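Local coordinates for lipoprotein (Actinomyces odontolyticus, PDB 3UP9), which probably binds L-methionine as the membrane-tethered solute-binding lipoprotein of an uptake system, with a cleft that holds selenomethionine, at residues K20-I25 with E227-I232; T50-D54 with L204-G208; A81-I85 with E220-H224; G110-D114 with E155-L161; G129-I133 with V145-F151. All coordinates share one frame. Where two conformers were deposited one is given. Residues are numbered along the deposited sequence.

Interaction 1 of 5, residues K20-I25 with E227-I232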
# COMPACT_ATOMS: atom_id res chain seq x y z
N LYS A 20 -0.56 -8.60 9.93
CA LYS A 20 -1.72 -9.25 10.60
C LYS A 20 -2.30 -10.45 9.79
O LYS A 20 -2.61 -11.51 10.33
CB LYS A 20 -2.83 -8.24 10.90
CG LYS A 20 -2.42 -7.15 11.85
CD LYS A 20 -3.59 -6.32 12.37
CE LYS A 20 -3.27 -5.52 13.65
NZ LYS A 20 -3.77 -6.05 14.98
N ILE A 21 -2.48 -10.26 8.49
CA ILE A 21 -2.98 -11.31 7.59
C ILE A 21 -2.00 -12.48 7.63
O ILE A 21 -2.41 -13.63 7.76
CB ILE A 21 -3.14 -10.80 6.12
CG1 ILE A 21 -4.22 -9.72 6.02
CG2 ILE A 21 -3.46 -11.92 5.16
CD1 ILE A 21 -4.10 -8.94 4.69
N LEU A 22 -0.70 -12.19 7.56
CA LEU A 22 0.34 -13.26 7.59
C LEU A 22 0.36 -13.99 8.94
O LEU A 22 0.70 -15.16 8.97
CB LEU A 22 1.74 -12.75 7.25
CG LEU A 22 2.01 -12.21 5.85
CD1 LEU A 22 3.43 -11.65 5.83
CD2 LEU A 22 1.77 -13.29 4.78
N THR A 23 -0.05 -13.32 10.02
CA THR A 23 -0.01 -13.88 11.35
C THR A 23 -1.25 -14.82 11.48
O THR A 23 -1.10 -15.95 11.95
CB THR A 23 0.09 -12.79 12.43
OG1 THR A 23 1.31 -12.06 12.25
CG2 THR A 23 0.06 -13.37 13.87
N TYR A 24 -2.42 -14.39 10.97
CA TYR A 24 -3.56 -15.27 10.89
C TYR A 24 -3.18 -16.57 10.16
O TYR A 24 -3.40 -17.68 10.66
CB TYR A 24 -4.78 -14.60 10.25
CG TYR A 24 -5.85 -15.60 9.94
CD1 TYR A 24 -6.67 -16.08 10.93
CD2 TYR A 24 -5.95 -16.14 8.70
CE1 TYR A 24 -7.65 -17.02 10.65
CE2 TYR A 24 -6.88 -17.11 8.41
CZ TYR A 24 -7.74 -17.53 9.37
OH TYR A 24 -8.65 -18.52 9.06
N ILE A 25 -2.55 -16.43 9.01
CA ILE A 25 -2.13 -17.59 8.22
C ILE A 25 -1.14 -18.45 9.03
O ILE A 25 -1.28 -19.65 9.16
CB ILE A 25 -1.48 -17.20 6.87
CG1 ILE A 25 -2.52 -16.61 5.94
CG2 ILE A 25 -0.76 -18.39 6.24
CD1 ILE A 25 -1.99 -15.93 4.68
N GLU A 227 -10.64 -18.64 3.83
CA GLU A 227 -10.26 -18.33 5.23
C GLU A 227 -9.61 -16.96 5.39
O GLU A 227 -10.01 -16.13 6.23
CB GLU A 227 -9.36 -19.44 5.83
CG GLU A 227 -10.07 -20.78 6.03
CD GLU A 227 -10.09 -21.68 4.78
OE1 GLU A 227 -9.68 -21.30 3.66
OE2 GLU A 227 -10.57 -22.83 4.89
N VAL A 228 -8.64 -16.67 4.53
CA VAL A 228 -8.06 -15.32 4.54
C VAL A 228 -9.06 -14.22 4.15
O VAL A 228 -9.01 -13.15 4.74
CB VAL A 228 -6.77 -15.25 3.68
CG1 VAL A 228 -6.42 -13.80 3.35
CG2 VAL A 228 -5.66 -15.98 4.42
N LYS A 229 -9.96 -14.47 3.19
CA LYS A 229 -10.97 -13.46 2.83
C LYS A 229 -11.87 -13.13 4.04
O LYS A 229 -12.13 -11.94 4.33
CB LYS A 229 -11.81 -13.95 1.65
CG LYS A 229 -12.89 -13.01 1.21
CD LYS A 229 -13.41 -13.36 -0.18
CE LYS A 229 -14.48 -12.35 -0.56
NZ LYS A 229 -14.93 -12.50 -1.95
N GLN A 230 -12.30 -14.18 4.74
CA GLN A 230 -13.16 -14.05 5.91
C GLN A 230 -12.42 -13.35 7.03
O GLN A 230 -12.96 -12.46 7.64
CB GLN A 230 -13.72 -15.43 6.36
CG GLN A 230 -14.74 -15.91 5.35
CD GLN A 230 -15.42 -17.22 5.70
OE1 GLN A 230 -14.88 -18.11 6.36
NE2 GLN A 230 -16.62 -17.36 5.19
N TYR A 231 -11.18 -13.72 7.28
CA TYR A 231 -10.37 -12.94 8.22
C TYR A 231 -10.35 -11.43 7.84
O TYR A 231 -10.56 -10.59 8.70
CB TYR A 231 -8.94 -13.49 8.34
CG TYR A 231 -8.06 -12.60 9.21
CD1 TYR A 231 -8.08 -12.73 10.62
CD2 TYR A 231 -7.22 -11.62 8.64
CE1 TYR A 231 -7.31 -11.91 11.43
CE2 TYR A 231 -6.44 -10.78 9.45
CZ TYR A 231 -6.49 -10.96 10.84
OH TYR A 231 -5.79 -10.16 11.63
N ILE A 232 -10.11 -11.10 6.58
CA ILE A 232 -10.04 -9.67 6.18
C ILE A 232 -11.39 -9.01 6.40
O ILE A 232 -11.45 -7.91 6.93
CB ILE A 232 -9.57 -9.44 4.72
CG1 ILE A 232 -8.13 -9.94 4.54
CG2 ILE A 232 -9.68 -8.00 4.34
CD1 ILE A 232 -7.67 -9.95 3.10
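Lys20 opens the contact with its aliphatic root: its CB lies 3.6 Å from OH of Tyr231, while its ammonium end leads away. One residue on, Ile21 makes the nearest backbone approach, its CA 7.2 Å from the CA of Val228, and its side chain spreads over three partners: CG2 to Val228 CG1 at 3.9 Å, CG1 to Tyr231 CE2 at 4.2 Å, CD1 to Ile232 CD1 at 4.0 Å. Tyr24 meets Tyr231 with planes 18° apart and centroids at 4.8 Å, but the rings barely overlap; instead each CB sits over the other ring (3.8 Å from Tyr24 CB to the Tyr231 centroid, 4.0 Å from Tyr231 CB to the Tyr24 centroid), a reciprocal CH-pi pair. Ile25 finishes with CG1 3.5 Å from Val228 CG2. The axes of the two short segments approach to 10.4 Å at 131°. This is helix-on-helix packing beside a lobe's sheet: Leu22 meets strands 7-13 and 35-41, and Leu222 and Leu223 of helix 213-223 touch Ile25.

Interaction 2 of 5, residues T50-D54 with L204-G208. With PG4 (tetraethylene glycol), chain D.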
# COMPACT_ATOMS: atom_id res chain seq x y z
N THR A 50 14.52 -4.00 -1.33
CA THR A 50 15.96 -4.14 -1.19
C THR A 50 16.32 -5.47 -0.47
O THR A 50 17.16 -6.23 -0.90
CB THR A 50 16.55 -2.89 -0.44
OG1 THR A 50 16.40 -1.74 -1.27
CG2 THR A 50 18.02 -3.05 -0.10
N ALA A 51 15.65 -5.74 0.64
CA ALA A 51 15.89 -7.00 1.37
C ALA A 51 15.56 -8.21 0.50
O ALA A 51 16.31 -9.16 0.54
CB ALA A 51 15.09 -7.06 2.69
N LEU A 52 14.43 -8.20 -0.23
CA LEU A 52 14.12 -9.29 -1.22
C LEU A 52 15.22 -9.39 -2.26
O LEU A 52 15.72 -10.46 -2.53
CB LEU A 52 12.77 -9.12 -1.92
CG LEU A 52 12.37 -10.19 -2.91
CD1 LEU A 52 12.43 -11.53 -2.19
CD2 LEU A 52 10.99 -9.88 -3.53
N ASN A 53 15.66 -8.25 -2.80
CA ASN A 53 16.72 -8.27 -3.80
C ASN A 53 18.04 -8.83 -3.31
O ASN A 53 18.70 -9.57 -4.05
CB ASN A 53 16.99 -6.91 -4.46
CG ASN A 53 17.61 -7.07 -5.86
OD1 ASN A 53 17.26 -8.04 -6.53
ND2 ASN A 53 18.46 -6.14 -6.30
N ASP A 54 18.44 -8.44 -2.09
CA ASP A 54 19.79 -8.70 -1.59
C ASP A 54 19.87 -10.09 -0.96
O ASP A 54 20.90 -10.46 -0.44
CB ASP A 54 20.15 -7.68 -0.49
CG ASP A 54 20.25 -6.24 -0.99
OD1 ASP A 54 20.23 -6.00 -2.24
OD2 ASP A 54 20.30 -5.34 -0.10
N LEU A 204 1.85 -10.69 -3.23
CA LEU A 204 3.03 -11.41 -2.70
C LEU A 204 4.08 -11.30 -3.79
O LEU A 204 3.76 -11.49 -4.96
CB LEU A 204 2.72 -12.91 -2.41
CG LEU A 204 3.86 -13.69 -1.76
CD1 LEU A 204 4.04 -13.37 -0.29
CD2 LEU A 204 3.57 -15.18 -1.89
N VAL A 205 5.31 -10.91 -3.43
CA VAL A 205 6.39 -10.75 -4.42
C VAL A 205 7.55 -11.57 -3.92
O VAL A 205 7.81 -11.59 -2.73
CB VAL A 205 6.78 -9.26 -4.69
CG1 VAL A 205 7.99 -9.13 -5.62
CG2 VAL A 205 5.59 -8.46 -5.17
N TRP A 206 8.20 -12.27 -4.84
CA TRP A 206 9.41 -13.02 -4.56
C TRP A 206 10.40 -12.88 -5.73
O TRP A 206 10.10 -12.31 -6.79
CB TRP A 206 9.04 -14.48 -4.25
CG TRP A 206 8.43 -15.23 -5.41
CD1 TRP A 206 9.11 -16.00 -6.35
CD2 TRP A 206 7.02 -15.25 -5.84
NE1 TRP A 206 8.25 -16.47 -7.29
CE2 TRP A 206 6.98 -16.07 -7.05
CE3 TRP A 206 5.82 -14.66 -5.38
CZ2 TRP A 206 5.79 -16.32 -7.73
CZ3 TRP A 206 4.64 -14.91 -6.08
CH2 TRP A 206 4.63 -15.73 -7.24
N LYS A 207 11.61 -13.39 -5.55
CA LYS A 207 12.67 -13.20 -6.55
C LYS A 207 12.60 -14.38 -7.51
O LYS A 207 12.41 -15.52 -7.07
CB LYS A 207 14.03 -13.12 -5.86
CG LYS A 207 15.12 -12.45 -6.66
CD LYS A 207 16.26 -12.08 -5.73
CE LYS A 207 17.62 -12.15 -6.40
NZ LYS A 207 18.07 -10.79 -6.78
N GLY A 208 12.74 -14.11 -8.82
CA GLY A 208 12.61 -15.12 -9.86
C GLY A 208 13.40 -16.40 -9.67
O GLY A 208 12.93 -17.51 -10.01
O1 PG4 D . 17.17 -8.61 -9.16
C1 PG4 D . 18.35 -8.50 -10.00
C2 PG4 D . 19.21 -7.26 -9.77
O2 PG4 D . 18.54 -5.98 -9.79
C3 PG4 D . 19.40 -4.84 -9.73
C4 PG4 D . 19.04 -3.90 -8.58
O3 PG4 D . 20.16 -3.63 -7.70
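Two kinds of interaction join the end of helix 46-53 to strand 201-207. The apolar one belongs to Leu52, whose CB points toward the strand. Its CD2 lies 3.7 Å from CG1 of Val205 and also 3.7 Å from CA of Trp206, so the branched tip rests on both side chain and backbone; Phe79 of the adjoining strand 79-81 touches Leu52 and Val205 as well. The polar one belongs to Lys207. Its CD passes 3.6 Å from Leu52 O, and its NZ then donates two hydrogen bonds to a single residue, at 2.9 Å to Asn53 OD1 and 3.1 Å to Asn53 O. A tetraethylene glycol, probably from the crystallisation liquor, joins this cluster: its O1 donates to Asn53 OD1 at 2.7 Å, and Lys207 NZ reaches O1 only weakly at 3.4 Å. Both acceptors across the contact are neutral carbonyl oxygens of Asn53, backbone and side chain. Asn53 lies near the C-terminal end of helix 46-53, probably a favourable place for a positive charge.

Interaction 3 of 5, residues A81-I85 with E220-H224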
# COMPACT_ATOMS: atom_id res chain seq x y z
N ALA A 81 5.35 -11.81 -9.11
CA ALA A 81 4.21 -11.48 -8.25
C ALA A 81 3.02 -12.43 -8.44
O ALA A 81 2.77 -13.02 -9.53
CB ALA A 81 3.77 -10.05 -8.44
N GLY A 82 2.29 -12.52 -7.35
CA GLY A 82 1.07 -13.26 -7.26
C GLY A 82 -0.13 -12.44 -7.58
O GLY A 82 -0.01 -11.27 -7.96
N GLU A 83 -1.29 -13.08 -7.46
CA GLU A 83 -2.60 -12.47 -7.64
C GLU A 83 -2.92 -11.44 -6.56
O GLU A 83 -2.53 -11.58 -5.43
CB GLU A 83 -3.66 -13.54 -7.52
CG GLU A 83 -3.76 -14.52 -8.66
CD GLU A 83 -4.89 -15.53 -8.45
OE1 GLU A 83 -6.07 -15.07 -8.42
OE2 GLU A 83 -4.58 -16.75 -8.34
N GLY A 84 -3.73 -10.46 -6.89
CA GLY A 84 -4.24 -9.48 -5.95
C GLY A 84 -4.85 -10.14 -4.74
O GLY A 84 -5.69 -11.05 -4.83
N ILE A 85 -4.39 -9.71 -3.59
CA ILE A 85 -4.97 -10.16 -2.33
C ILE A 85 -6.03 -9.18 -1.80
O ILE A 85 -7.13 -9.58 -1.51
CB ILE A 85 -3.86 -10.44 -1.29
CG1 ILE A 85 -2.97 -11.53 -1.90
CG2 ILE A 85 -4.46 -10.83 0.12
CD1 ILE A 85 -1.56 -11.42 -1.40
N GLU A 220 1.13 -18.33 -1.36
CA GLU A 220 0.21 -17.71 -2.33
C GLU A 220 -1.22 -18.33 -2.25
O GLU A 220 -2.22 -17.60 -2.17
CB GLU A 220 0.79 -17.79 -3.75
CG GLU A 220 -0.15 -17.35 -4.89
CD GLU A 220 -0.52 -15.86 -4.84
OE1 GLU A 220 0.15 -15.07 -4.11
OE2 GLU A 220 -1.45 -15.47 -5.56
N LYS A 221 -1.33 -19.66 -2.28
CA LYS A 221 -2.62 -20.33 -2.21
C LYS A 221 -3.34 -19.98 -0.87
O LYS A 221 -4.52 -19.59 -0.89
CB LYS A 221 -2.45 -21.82 -2.47
CG LYS A 221 -3.67 -22.66 -2.21
CD LYS A 221 -3.84 -23.82 -3.19
CE LYS A 221 -5.27 -24.40 -3.05
NZ LYS A 221 -5.99 -24.62 -4.35
N LEU A 222 -2.61 -19.97 0.26
CA LEU A 222 -3.20 -19.60 1.56
C LEU A 222 -3.72 -18.13 1.62
O LEU A 222 -4.83 -17.85 2.12
CB LEU A 222 -2.23 -19.93 2.73
CG LEU A 222 -1.78 -21.39 2.92
CD1 LEU A 222 -0.79 -21.45 4.07
CD2 LEU A 222 -2.93 -22.38 3.08
N LEU A 223 -2.94 -17.20 1.06
CA LEU A 223 -3.31 -15.78 0.96
C LEU A 223 -4.56 -15.50 0.11
O LEU A 223 -5.17 -14.46 0.26
CB LEU A 223 -2.15 -14.95 0.42
CG LEU A 223 -1.09 -14.42 1.38
CD1 LEU A 223 0.13 -14.00 0.58
CD2 LEU A 223 -1.64 -13.27 2.21
N HIS A 224 -4.90 -16.42 -0.80
CA HIS A 224 -6.11 -16.31 -1.64
C HIS A 224 -7.12 -17.32 -1.31
O HIS A 224 -7.92 -17.68 -2.12
CB HIS A 224 -5.79 -16.44 -3.11
CG HIS A 224 -5.03 -15.30 -3.61
ND1 HIS A 224 -3.73 -15.20 -3.40
CD2 HIS A 224 -5.44 -14.16 -4.27
CE1 HIS A 224 -3.30 -14.05 -3.90
NE2 HIS A 224 -4.34 -13.42 -4.46
O HOH W 1 -0.16 -12.41 -4.26
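His224 lays its imidazole against the loop 81-85, with Ile85 CG1 3.2 Å from His224 CE1. At the edge of the ring, His224 NE2 faces two carbonyls at once, 2.8 Å from Glu83 O and 2.8 Å from Gly84 O; at N-H...O angles of 123° and 126° each is a weak, bent bond, as expected when one hydrogen is shared between two acceptors. The other ring nitrogen fixes the orientation: His224 ND1 donates to Glu220 O at 3.1 Å and 168°, so the first residue to leave helical geometry is tied back to the preceding turn. Glu220 supplies the second polar link. Its OE2 accepts from Glu83 N at 3.1 Å, and a water donates both to Glu220 OE1 at 2.7 Å and to Glu83 O at 2.8 Å. Gly82 leaves room for this carboxylate, since a CB built on it would come within 2.3 Å of Glu220 OE1. Beside these polar links Ile85 CD1 packs on Leu223 CD1 at 3.7 Å. The contact ties the C-terminal end of helix 213-223 to the loop between strands 79-81 and 86-87. Within that loop Gly82 bonds to the backbone of Leu204, and Ile85 to that of Asn202, a selenomethionine-pocket residue, while Leu223 reaches Phe61 of strand 59-64 and Ile21 and Ile25 of helix 15-28.

Interaction 4 of 5, residues G110-D114 with E155-L161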
# COMPACT_ATOMS: atom_id res chain seq x y z
N GLY A 110 0.26 17.56 2.04
CA GLY A 110 1.29 16.54 2.10
C GLY A 110 1.06 15.43 1.10
O GLY A 110 -0.06 14.93 0.96
N ILE A 111 2.12 15.02 0.42
CA ILE A 111 2.05 14.02 -0.64
C ILE A 111 3.32 13.16 -0.55
O ILE A 111 4.41 13.67 -0.33
CB ILE A 111 1.90 14.71 -2.03
CG1 ILE A 111 1.50 13.72 -3.14
CG2 ILE A 111 3.16 15.53 -2.39
CD1 ILE A 111 0.82 14.39 -4.33
N ILE A 112 3.16 11.85 -0.68
CA ILE A 112 4.28 10.92 -0.65
C ILE A 112 5.31 11.22 -1.77
O ILE A 112 5.00 11.82 -2.83
CB ILE A 112 3.74 9.45 -0.75
CG1 ILE A 112 4.71 8.46 -0.09
CG2 ILE A 112 3.44 9.10 -2.22
CD1 ILE A 112 4.17 7.07 0.17
N SER A 113 6.53 10.75 -1.57
CA SER A 113 7.65 11.12 -2.46
C SER A 113 8.03 10.07 -3.50
O SER A 113 8.70 10.40 -4.43
CB SER A 113 8.88 11.55 -1.64
OG SER A 113 9.25 10.48 -0.80
N ASP A 114 7.57 8.83 -3.37
CA ASP A 114 7.86 7.80 -4.39
C ASP A 114 6.97 8.01 -5.64
O ASP A 114 5.81 8.44 -5.51
CB ASP A 114 7.77 6.40 -3.78
CG ASP A 114 6.33 5.86 -3.66
OD1 ASP A 114 5.74 5.37 -4.69
OD2 ASP A 114 5.81 5.85 -2.52
N GLU A 155 6.18 17.38 -0.28
CA GLU A 155 6.60 15.99 -0.35
C GLU A 155 7.09 15.58 0.99
O GLU A 155 7.85 16.27 1.60
CB GLU A 155 7.74 15.82 -1.31
CG GLU A 155 7.36 15.90 -2.76
CD GLU A 155 8.45 15.28 -3.63
OE1 GLU A 155 9.60 15.27 -3.17
OE2 GLU A 155 8.15 14.77 -4.72
N VAL A 156 6.63 14.44 1.43
CA VAL A 156 6.93 13.91 2.72
C VAL A 156 7.24 12.45 2.45
O VAL A 156 6.70 11.85 1.51
CB VAL A 156 5.70 14.15 3.62
CG1 VAL A 156 5.58 13.13 4.72
CG2 VAL A 156 5.76 15.54 4.21
N GLU A 157 8.14 11.87 3.23
CA GLU A 157 8.42 10.45 3.10
C GLU A 157 7.25 9.71 3.70
O GLU A 157 6.61 10.21 4.58
CB GLU A 157 9.74 10.07 3.80
CG GLU A 157 11.00 10.34 2.96
CD GLU A 157 12.29 10.06 3.72
OE1 GLU A 157 12.26 10.04 4.97
OE2 GLU A 157 13.35 9.84 3.09
N GLY A 158 6.95 8.53 3.18
CA GLY A 158 5.76 7.79 3.57
C GLY A 158 5.46 7.65 5.05
O GLY A 158 4.33 7.86 5.46
N PRO A 159 6.46 7.28 5.87
CA PRO A 159 6.13 7.10 7.29
C PRO A 159 5.92 8.42 8.04
O PRO A 159 5.54 8.39 9.20
CB PRO A 159 7.35 6.34 7.86
CG PRO A 159 8.04 5.77 6.69
CD PRO A 159 7.74 6.64 5.51
N GLN A 160 6.19 9.55 7.39
CA GLN A 160 6.02 10.89 7.96
C GLN A 160 4.66 11.50 7.58
O GLN A 160 4.29 12.61 8.02
CB GLN A 160 7.19 11.80 7.48
CG GLN A 160 8.55 11.42 8.04
CD GLN A 160 8.50 11.28 9.56
OE1 GLN A 160 8.18 12.23 10.28
NE2 GLN A 160 8.77 10.07 10.05
N LEU A 161 3.90 10.79 6.74
CA LEU A 161 2.59 11.28 6.25
C LEU A 161 1.57 11.63 7.37
O LEU A 161 1.03 12.74 7.37
CB LEU A 161 1.97 10.30 5.23
CG LEU A 161 2.55 10.44 3.82
CD1 LEU A 161 2.20 9.19 3.05
CD2 LEU A 161 2.12 11.69 3.11
O HOH W 2 8.47 8.29 0.58
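Glu155 begins the second segment beside Ile111, in parallel register with their CA atoms 5.0 Å apart. Its CA makes a CA-H...O contact of 3.2 Å with Ile111 O, and its CG lies 4.2 Å from Ile111 CG2, while its carboxylate bonds to Gln118 of helix 115-127. Val156 supplies the firm link: its N donates to Ile111 O at 2.9 Å and 152°. Its own O approaches Ile112 CA at 3.4 Å, but Ser113 N, though only 3.3 Å from Val156 O, is too poorly angled to bond. Past Glu157, whose CA is 4.0 Å from Ser113 OG, Gly158 CA rests 3.8 Å from Ile112 CD1, and a water bridges Gly158 N (3.0 Å) to Ser113 OG (2.7 Å). Leu161 then folds back, CD1 4.1 Å from Ile112 CD1 and CD2 3.9 Å from Ile112 N. As in other periplasmic-binding-protein folds, the strand end faces the cleft: the Ile112 side chain is about 7 Å from the bound selenomethionine, and Asp114, N-cap of helix 115-127, bonds the pocket residue Asn117. Strand 107-112 lies between strands 151-156 and 170-173, with helix 115-127 against Ile111 and Phe177 of helix 175-180 against Ile112 and Leu161.

Interaction 5 of 5, residues G129-I133 with V145-F151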
# COMPACT_ATOMS: atom_id res chain seq x y z
N GLY A 129 -11.17 17.68 -8.97
CA GLY A 129 -11.04 18.95 -9.67
C GLY A 129 -9.91 19.85 -9.18
O GLY A 129 -9.86 21.01 -9.56
N LEU A 130 -8.97 19.32 -8.37
CA LEU A 130 -7.92 20.13 -7.71
C LEU A 130 -6.62 20.23 -8.51
O LEU A 130 -5.90 21.22 -8.39
CB LEU A 130 -7.68 19.60 -6.28
CG LEU A 130 -6.86 20.45 -5.29
CD1 LEU A 130 -7.66 21.68 -4.97
CD2 LEU A 130 -6.52 19.70 -3.99
N VAL A 131 -6.29 19.21 -9.29
CA VAL A 131 -5.21 19.29 -10.27
C VAL A 131 -5.67 18.77 -11.66
O VAL A 131 -6.61 17.98 -11.82
CB VAL A 131 -3.92 18.55 -9.80
CG1 VAL A 131 -3.48 19.01 -8.41
CG2 VAL A 131 -4.12 17.02 -9.83
N SER A 132 -4.99 19.22 -12.68
CA SER A 132 -5.22 18.76 -14.05
C SER A 132 -4.02 17.90 -14.48
O SER A 132 -2.88 18.32 -14.30
CB SER A 132 -5.38 19.98 -14.93
OG SER A 132 -4.92 19.68 -16.18
N ILE A 133 -4.24 16.67 -14.95
CA ILE A 133 -3.11 15.84 -15.46
C ILE A 133 -3.07 15.83 -16.99
O ILE A 133 -4.03 15.43 -17.62
CB ILE A 133 -3.16 14.39 -14.93
CG1 ILE A 133 -3.17 14.39 -13.39
CG2 ILE A 133 -1.95 13.63 -15.49
CD1 ILE A 133 -4.05 13.34 -12.76
N VAL A 145 1.83 18.23 -13.15
CA VAL A 145 0.37 18.47 -13.08
C VAL A 145 0.12 20.00 -13.02
O VAL A 145 1.07 20.75 -12.78
CB VAL A 145 -0.27 17.70 -11.93
CG1 VAL A 145 -0.01 16.22 -12.13
CG2 VAL A 145 0.24 18.18 -10.57
N THR A 146 -1.10 20.46 -13.31
CA THR A 146 -1.41 21.90 -13.25
C THR A 146 -2.33 22.06 -12.08
O THR A 146 -3.34 21.39 -12.02
CB THR A 146 -2.14 22.46 -14.51
OG1 THR A 146 -1.37 22.18 -15.68
CG2 THR A 146 -2.38 23.99 -14.40
N LYS A 147 -2.00 22.97 -11.18
CA LYS A 147 -2.78 23.19 -9.96
C LYS A 147 -3.97 24.01 -10.37
O LYS A 147 -3.82 24.96 -11.13
CB LYS A 147 -1.90 23.86 -8.88
CG LYS A 147 -1.17 22.83 -8.00
CD LYS A 147 0.29 23.13 -7.65
CE LYS A 147 0.52 24.52 -7.10
NZ LYS A 147 1.82 24.49 -6.37
N LEU A 148 -5.18 23.63 -9.96
CA LEU A 148 -6.40 24.39 -10.36
C LEU A 148 -6.94 25.31 -9.26
O LEU A 148 -7.88 26.06 -9.50
CB LEU A 148 -7.49 23.46 -10.92
CG LEU A 148 -7.14 22.67 -12.19
CD1 LEU A 148 -8.21 21.59 -12.44
CD2 LEU A 148 -6.99 23.56 -13.39
N LYS A 149 -6.32 25.28 -8.08
CA LYS A 149 -6.55 26.25 -7.00
C LYS A 149 -5.17 26.63 -6.47
O LYS A 149 -4.19 25.96 -6.77
CB LYS A 149 -7.43 25.63 -5.88
CG LYS A 149 -8.81 25.12 -6.33
CD LYS A 149 -9.81 26.26 -6.66
CE LYS A 149 -11.15 25.81 -7.28
NZ LYS A 149 -12.26 25.42 -6.35
N ASN A 150 -5.05 27.70 -5.71
CA ASN A 150 -3.75 28.11 -5.20
C ASN A 150 -3.38 27.42 -3.88
O ASN A 150 -3.86 27.78 -2.81
CB ASN A 150 -3.70 29.63 -5.02
CG ASN A 150 -2.32 30.11 -4.60
OD1 ASN A 150 -2.12 30.52 -3.46
ND2 ASN A 150 -1.34 29.99 -5.50
N PHE A 151 -2.52 26.41 -3.97
CA PHE A 151 -2.00 25.73 -2.81
C PHE A 151 -0.59 25.20 -3.16
O PHE A 151 -0.18 25.29 -4.31
CB PHE A 151 -2.95 24.58 -2.42
CG PHE A 151 -2.95 23.44 -3.41
CD1 PHE A 151 -3.77 23.46 -4.53
CD2 PHE A 151 -2.12 22.35 -3.23
CE1 PHE A 151 -3.73 22.42 -5.45
CE2 PHE A 151 -2.06 21.31 -4.17
CZ PHE A 151 -2.86 21.36 -5.28
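Leu130 fits into the bend of 147-151: its CG comes 3.7 Å from Phe151 CE1, CD2 lies over a face of that ring, and CD1 meets Lys149 CG at 3.9 Å. Val131 fills the space at the ring's edge, CG1 4.0 Å from Phe151 CZ, with its CB 4.2 Å from Val145 CG2. The backbone holding these shapes together is a two-stranded antiparallel beta hairpin, whose strands 131-132 and 146-147 are joined by a long loop. Ser132 and Thr146 form its hydrogen-bonded pair, Ser132 N to Thr146 O at 2.8 Å and Thr146 N to Ser132 O at 3.0 Å; Val131 and Lys147 are the non-hydrogen-bonded pair, CA atoms 4.6 Å apart, and Leu148 N to Leu130 O at 3.0 Å follows. Leu148 leans across the strand, CD1 3.4 Å from Gly129 O and 4.1 Å from Ser132 CB. Toward the hairpin loop, Ile133 CG1 meets Val145 CG1 at 3.9 Å, and Val140 touches both.

From the N terminus, helix 15-28 waits for helix 226-235, so interaction 1 closes a loop of 201 residues and encloses all the others. Helix 46-53 meets strand 201-207 in interaction 2, and loop 81-85 meets helix 213-223 in interaction 3; their segments alternate along the chain, so these two cross, and they touch where Leu204 O lies 3.0 Å from Gly82 N. Interaction 3 also packs on interaction 1 through Leu223. Together the three tie early and late chain parts around the seven-stranded sheet. Interaction 4, inside the loops of all three, closes a shorter loop within the five-stranded sheet, with interaction 5 nested inside it; the centres of interactions 4 and 1 are about 28 Å apart.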